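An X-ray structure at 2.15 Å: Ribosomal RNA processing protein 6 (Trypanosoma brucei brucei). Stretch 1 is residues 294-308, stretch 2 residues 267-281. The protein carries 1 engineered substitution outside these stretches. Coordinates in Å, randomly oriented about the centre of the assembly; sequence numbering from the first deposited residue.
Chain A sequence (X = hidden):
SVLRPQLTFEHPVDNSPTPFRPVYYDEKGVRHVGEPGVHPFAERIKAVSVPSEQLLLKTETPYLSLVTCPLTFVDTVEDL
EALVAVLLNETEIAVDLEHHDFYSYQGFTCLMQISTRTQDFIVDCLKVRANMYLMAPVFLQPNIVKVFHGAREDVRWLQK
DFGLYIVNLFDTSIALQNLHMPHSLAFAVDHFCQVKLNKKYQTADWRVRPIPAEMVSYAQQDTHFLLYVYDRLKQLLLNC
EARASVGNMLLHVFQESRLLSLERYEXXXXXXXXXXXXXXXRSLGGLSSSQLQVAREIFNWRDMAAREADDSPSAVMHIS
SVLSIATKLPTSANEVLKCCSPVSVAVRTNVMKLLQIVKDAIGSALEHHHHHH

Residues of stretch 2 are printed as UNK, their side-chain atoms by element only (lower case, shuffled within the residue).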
# COMPACT_ATOMS: atom_id res chain seq x y z
N VAL A 294 -22.34 -24.21 2.92
CA VAL A 294 -22.72 -23.11 2.04
C VAL A 294 -21.90 -21.85 2.36
O VAL A 294 -21.43 -21.20 1.43
CB VAL A 294 -24.26 -22.85 2.01
CG1 VAL A 294 -24.59 -21.56 1.25
CG2 VAL A 294 -24.97 -24.02 1.35
N ALA A 295 -21.68 -21.53 3.64
CA ALA A 295 -20.85 -20.38 4.03
C ALA A 295 -19.45 -20.46 3.39
O ALA A 295 -19.03 -19.50 2.76
CB ALA A 295 -20.72 -20.30 5.56
N ARG A 296 -18.79 -21.63 3.50
CA ARG A 296 -17.45 -21.90 3.00
C ARG A 296 -17.35 -21.81 1.49
O ARG A 296 -16.43 -21.15 0.97
CB ARG A 296 -16.95 -23.26 3.51
CG ARG A 296 -15.58 -23.71 2.94
CD ARG A 296 -15.12 -25.03 3.53
NE ARG A 296 -13.99 -25.59 2.80
CZ ARG A 296 -13.26 -26.62 3.22
NH1 ARG A 296 -13.53 -27.20 4.38
NH2 ARG A 296 -12.24 -27.06 2.48
N GLU A 297 -18.28 -22.48 0.78
CA GLU A 297 -18.32 -22.52 -0.69
C GLU A 297 -18.63 -21.15 -1.31
O GLU A 297 -18.00 -20.81 -2.31
CB GLU A 297 -19.26 -23.62 -1.21
CG GLU A 297 -18.87 -25.05 -0.85
CD GLU A 297 -17.63 -25.61 -1.53
OE1 GLU A 297 -17.52 -25.48 -2.77
OE2 GLU A 297 -16.79 -26.20 -0.83
N ILE A 298 -19.57 -20.38 -0.73
CA ILE A 298 -19.87 -19.02 -1.21
C ILE A 298 -18.62 -18.12 -1.01
O ILE A 298 -18.24 -17.39 -1.92
CB ILE A 298 -21.12 -18.38 -0.54
CG1 ILE A 298 -22.45 -19.13 -0.92
CG2 ILE A 298 -21.20 -16.86 -0.82
CD1 ILE A 298 -22.93 -19.02 -2.43
N PHE A 299 -17.96 -18.24 0.15
CA PHE A 299 -16.76 -17.49 0.45
C PHE A 299 -15.62 -17.84 -0.51
O PHE A 299 -14.92 -16.94 -0.97
CB PHE A 299 -16.35 -17.65 1.93
CG PHE A 299 -15.28 -16.65 2.34
CD1 PHE A 299 -13.93 -16.91 2.09
CD2 PHE A 299 -15.63 -15.42 2.88
CE1 PHE A 299 -12.95 -15.96 2.41
CE2 PHE A 299 -14.64 -14.49 3.23
CZ PHE A 299 -13.31 -14.76 2.98
N ASN A 300 -15.45 -19.12 -0.82
CA ASN A 300 -14.39 -19.56 -1.74
C ASN A 300 -14.69 -19.15 -3.15
O ASN A 300 -13.77 -18.75 -3.86
CB ASN A 300 -14.09 -21.05 -1.60
CG ASN A 300 -13.37 -21.32 -0.32
OD1 ASN A 300 -12.97 -20.40 0.40
ND2 ASN A 300 -13.17 -22.58 -0.00
N TRP A 301 -15.98 -19.17 -3.54
CA TRP A 301 -16.42 -18.68 -4.84
C TRP A 301 -16.15 -17.15 -4.92
O TRP A 301 -15.69 -16.66 -5.96
CB TRP A 301 -17.91 -18.97 -5.08
CG TRP A 301 -18.36 -18.40 -6.38
CD1 TRP A 301 -18.23 -18.97 -7.61
CD2 TRP A 301 -18.81 -17.05 -6.62
NE1 TRP A 301 -18.59 -18.07 -8.59
CE2 TRP A 301 -18.96 -16.89 -8.01
CE3 TRP A 301 -19.12 -15.96 -5.78
CZ2 TRP A 301 -19.44 -15.71 -8.58
CZ3 TRP A 301 -19.58 -14.78 -6.35
CH2 TRP A 301 -19.75 -14.67 -7.73
N ARG A 302 -16.49 -16.42 -3.85
CA ARG A 302 -16.35 -14.96 -3.79
C ARG A 302 -14.91 -14.54 -4.00
O ARG A 302 -14.66 -13.55 -4.69
CB ARG A 302 -16.95 -14.38 -2.48
CG ARG A 302 -17.04 -12.86 -2.48
CD ARG A 302 -17.48 -12.31 -1.14
NE ARG A 302 -16.45 -12.50 -0.13
CZ ARG A 302 -16.12 -11.61 0.79
NH1 ARG A 302 -16.76 -10.45 0.86
NH2 ARG A 302 -15.14 -11.87 1.63
N ASP A 303 -13.96 -15.32 -3.46
CA ASP A 303 -12.54 -15.04 -3.66
C ASP A 303 -12.12 -15.31 -5.11
O ASP A 303 -11.43 -14.49 -5.68
CB ASP A 303 -11.67 -15.78 -2.64
CG ASP A 303 -10.23 -15.31 -2.71
OD1 ASP A 303 -9.91 -14.26 -2.10
OD2 ASP A 303 -9.43 -15.96 -3.39
N MET A 304 -12.54 -16.44 -5.70
CA MET A 304 -12.27 -16.78 -7.10
C MET A 304 -12.82 -15.69 -8.06
O MET A 304 -12.07 -15.16 -8.87
CB MET A 304 -12.83 -18.17 -7.46
CG MET A 304 -12.04 -19.31 -6.85
SD MET A 304 -12.70 -21.01 -7.08
CE MET A 304 -11.23 -21.83 -7.76
N ALA A 305 -14.09 -15.30 -7.88
CA ALA A 305 -14.74 -14.27 -8.68
C ALA A 305 -14.06 -12.90 -8.52
O ALA A 305 -14.05 -12.10 -9.46
CB ALA A 305 -16.21 -14.19 -8.32
N ALA A 306 -13.48 -12.63 -7.34
CA ALA A 306 -12.79 -11.38 -7.03
C ALA A 306 -11.49 -11.30 -7.84
O ALA A 306 -11.16 -10.23 -8.36
CB ALA A 306 -12.50 -11.30 -5.54
N ARG A 307 -10.77 -12.44 -7.94
CA ARG A 307 -9.53 -12.63 -8.70
C ARG A 307 -9.74 -12.39 -10.20
O ARG A 307 -8.98 -11.64 -10.83
CB ARG A 307 -8.93 -14.01 -8.43
CG ARG A 307 -8.32 -14.11 -7.04
CD ARG A 307 -7.84 -15.52 -6.75
NE ARG A 307 -7.53 -15.70 -5.33
CZ ARG A 307 -6.32 -15.70 -4.79
NH1 ARG A 307 -5.24 -15.50 -5.55
NH2 ARG A 307 -6.17 -15.86 -3.49
N GLU A 308 -10.80 -13.01 -10.73
CA GLU A 308 -11.23 -12.91 -12.12
C GLU A 308 -11.66 -11.48 -12.51
O GLU A 308 -11.24 -10.98 -13.55
CB GLU A 308 -12.37 -13.92 -12.38
CG GLU A 308 -11.97 -15.38 -12.18
CD GLU A 308 -10.84 -15.85 -13.08
OE1 GLU A 308 -11.04 -15.90 -14.32
OE2 GLU A 308 -9.75 -16.16 -12.55
N UNK A 267 1.33 -11.91 -2.36
CA UNK A 267 -0.04 -11.89 -2.90
C UNK A 267 -1.07 -12.31 -1.85
O UNK A 267 -0.77 -13.22 -1.07
c UNK A 267 0.52 -13.23 -7.79
c UNK A 267 0.53 -12.50 -5.37
c UNK A 267 -0.16 -12.89 -4.08
n UNK A 267 -0.26 -13.95 -8.81
c UNK A 267 -0.23 -13.19 -6.50
N UNK A 268 -2.29 -11.70 -1.83
CA UNK A 268 -3.32 -12.17 -0.89
C UNK A 268 -3.49 -13.69 -1.00
O UNK A 268 -3.54 -14.27 -2.08
c UNK A 268 -4.03 -10.16 -1.94
c UNK A 268 -2.81 -10.63 -2.69
c UNK A 268 -4.57 -11.40 -1.33
N UNK A 269 -3.45 -14.32 0.17
CA UNK A 269 -3.42 -15.76 0.45
C UNK A 269 -4.81 -16.36 0.75
O UNK A 269 -5.36 -16.14 1.83
c UNK A 269 -2.39 -12.67 3.21
n UNK A 269 -3.04 -13.78 2.89
c UNK A 269 -0.92 -13.93 2.19
c UNK A 269 -2.10 -14.60 2.25
c UNK A 269 -2.49 -15.93 1.66
n UNK A 269 -1.11 -12.71 2.82
N UNK A 270 -5.38 -17.12 -0.22
CA UNK A 270 -6.68 -17.78 0.01
C UNK A 270 -6.47 -19.21 0.45
O UNK A 270 -5.96 -20.03 -0.31
c UNK A 270 -9.09 -18.24 -1.09
c UNK A 270 -7.61 -17.73 -1.23
c UNK A 270 -9.83 -17.71 0.16
c UNK A 270 -9.24 -19.73 -1.31
N UNK A 271 -6.87 -19.49 1.69
CA UNK A 271 -6.80 -20.83 2.26
C UNK A 271 -8.22 -21.39 2.17
O UNK A 271 -9.12 -20.91 2.88
c UNK A 271 -5.69 -22.10 4.20
o UNK A 271 -4.65 -22.06 4.90
c UNK A 271 -6.29 -20.79 3.72
o UNK A 271 -6.26 -23.17 3.88
N UNK A 272 -8.47 -22.34 1.24
CA UNK A 272 -9.85 -22.85 1.07
C UNK A 272 -10.43 -23.60 2.28
O UNK A 272 -11.64 -23.81 2.33
c UNK A 272 -7.54 -22.98 0.29
c UNK A 272 -9.76 -23.74 -0.17
c UNK A 272 -8.44 -23.38 -0.83
N UNK A 273 -9.56 -23.96 3.25
CA UNK A 273 -9.96 -24.66 4.48
C UNK A 273 -10.04 -23.72 5.69
O UNK A 273 -10.60 -24.12 6.71
o UNK A 273 -9.19 -26.94 2.74
c UNK A 273 -8.95 -25.80 4.82
c UNK A 273 -8.43 -26.67 3.68
o UNK A 273 -7.28 -27.14 3.78
N UNK A 274 -9.44 -22.49 5.61
CA UNK A 274 -9.29 -21.57 6.75
C UNK A 274 -9.88 -20.15 6.57
O UNK A 274 -10.63 -19.71 7.44
c UNK A 274 -7.19 -22.88 7.48
c UNK A 274 -7.56 -20.56 8.38
c UNK A 274 -7.78 -21.49 7.18
N UNK A 275 -9.46 -19.39 5.52
CA UNK A 275 -9.79 -17.96 5.28
C UNK A 275 -11.25 -17.59 5.61
O UNK A 275 -11.46 -16.58 6.30
c UNK A 275 -9.39 -17.47 3.87
c UNK A 275 -9.44 -15.95 3.73
o UNK A 275 -8.06 -17.89 3.59
N UNK A 276 -12.23 -18.40 5.14
CA UNK A 276 -13.65 -18.16 5.41
C UNK A 276 -13.96 -18.02 6.94
O UNK A 276 -14.73 -17.14 7.32
c UNK A 276 -14.53 -19.23 4.73
c UNK A 276 -15.79 -22.06 6.96
c UNK A 276 -15.70 -20.84 6.29
c UNK A 276 -14.81 -23.02 6.78
c UNK A 276 -13.65 -21.53 5.29
c UNK A 276 -13.73 -22.75 5.96
o UNK A 276 -14.90 -24.22 7.44
c UNK A 276 -14.62 -20.56 5.45
N UNK A 277 -13.31 -18.85 7.80
CA UNK A 277 -13.49 -18.82 9.26
C UNK A 277 -12.91 -17.53 9.85
O UNK A 277 -13.47 -16.99 10.81
n UNK A 277 -10.33 -22.93 10.36
c UNK A 277 -11.60 -22.95 9.58
c UNK A 277 -13.57 -21.36 9.78
c UNK A 277 -12.79 -22.51 10.41
c UNK A 277 -12.83 -20.03 9.94
N UNK A 278 -11.79 -17.05 9.28
CA UNK A 278 -11.11 -15.83 9.73
C UNK A 278 -11.93 -14.58 9.43
O UNK A 278 -11.87 -13.61 10.18
c UNK A 278 -8.70 -16.70 9.62
n UNK A 278 -6.39 -17.35 9.39
c UNK A 278 -9.73 -15.71 9.07
c UNK A 278 -7.45 -16.85 8.78
o UNK A 278 -7.43 -16.58 7.57
N UNK A 279 -12.72 -14.61 8.35
CA UNK A 279 -13.55 -13.49 7.90
C UNK A 279 -14.97 -13.53 8.45
O UNK A 279 -15.57 -12.47 8.66
c UNK A 279 -13.57 -13.45 6.39
N UNK A 280 -15.52 -14.74 8.67
CA UNK A 280 -16.89 -14.87 9.17
C UNK A 280 -16.97 -15.02 10.69
O UNK A 280 -18.03 -14.78 11.25
c UNK A 280 -18.34 -17.07 6.25
c UNK A 280 -17.67 -15.99 8.44
c UNK A 280 -18.92 -14.68 6.65
c UNK A 280 -17.91 -15.78 6.93
N UNK A 281 -15.84 -15.35 11.33
CA UNK A 281 -15.69 -15.52 12.78
C UNK A 281 -16.89 -16.04 13.54
O UNK A 281 -17.45 -17.09 13.19
O HOH W 1 -2.77 -15.33 -4.32

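Position 267 carries four carbons in a row ending in a nitrogen, and makes no contact with stretch 1. An unbranched chain with a terminal amine is Lys 267; its NZ is hydrogen-bonded elsewhere in the structure.

At position 268 three carbons close a ring onto the backbone nitrogen, so this is Pro 268. Its ring makes no close contact, but its carbonyl is well used: Arg 307 NH2 gives Pro 268 O a weak hydrogen bond of 3.4 Å, and a water bridges Pro 268 O (2.6 Å) and Arg 307 NH1 (2.8 Å).

Position 269 has one carbon and then a five-membered ring of three carbons and two nitrogens, an imidazole: His 269. Its CB points away and the ring is exposed, a place that tolerates a polar group.

Position 270 has four carbons forked at the second, with CB directed toward the helix. This is Leu 270. Its CD2 lies 4.2 Å from Phe 299 CE1, at the edge of that ring, and its CB sits 3.3 Å from Arg 307 NH2. The branched, flexible hydrocarbon fills the space between Phe 299 and the Asp 303–Arg 307 pair.

Position 271 has two carbons, the second bearing two oxygens, and points away: Asp 271.

Position 272 again closes three carbons onto the backbone nitrogen, giving Pro 272, whose phi of -64° suits the ring. Asn 300 ND2 donates to Pro 272 O at 3.0 Å.

Position 273 has two carbons, the second with two oxygens, one of them 3.1 Å from Arg 296 NH2. A carboxylate so placed is Asp 273, and OD1 forms a salt bridge with that nitrogen.

Position 274 is one carbon carrying two more, Val 274, at the N-cap; it points away from stretch 1.

Position 275 has one carbon bearing an oxygen and a carbon: Thr 275. Its OG1 accepts a 2.8 Å hydrogen bond from Asp 271 N, while CG2 approaches Phe 299 CE1 at 3.8 Å, so both branches find suitable company.

Position 276 bears a six-carbon ring with one oxygen, Tyr 276. Arg 296 CB stands 3.7 Å from the ring centroid, over the face, and Tyr 276 CA lies 3.8 Å from the Phe 299 ring centroid.

Position 277, four carbons ending in nitrogen, is Lys 277, exposed and pointing away. Position 278, three carbons with a terminal oxygen and nitrogen, is Gln 278, also exposed.

Position 279 has one carbon, Ala 279; Ala 279 CB lies 3.5 Å from Phe 299 CE2. Position 280, four carbons forked at the second, is Leu 280; CD1 meets Ala 295 CB at 4.1 Å. Position 281 has none: Gly 281, whose positive phi favours glycine.

The contact thus combines apolar packing around Phe 299 with polar anchors from Arg 296, Asn 300 and Arg 307, two of them gripping backbone carbonyls.

Stretch 2 (267-281) KPHLDPDVTYKQALG
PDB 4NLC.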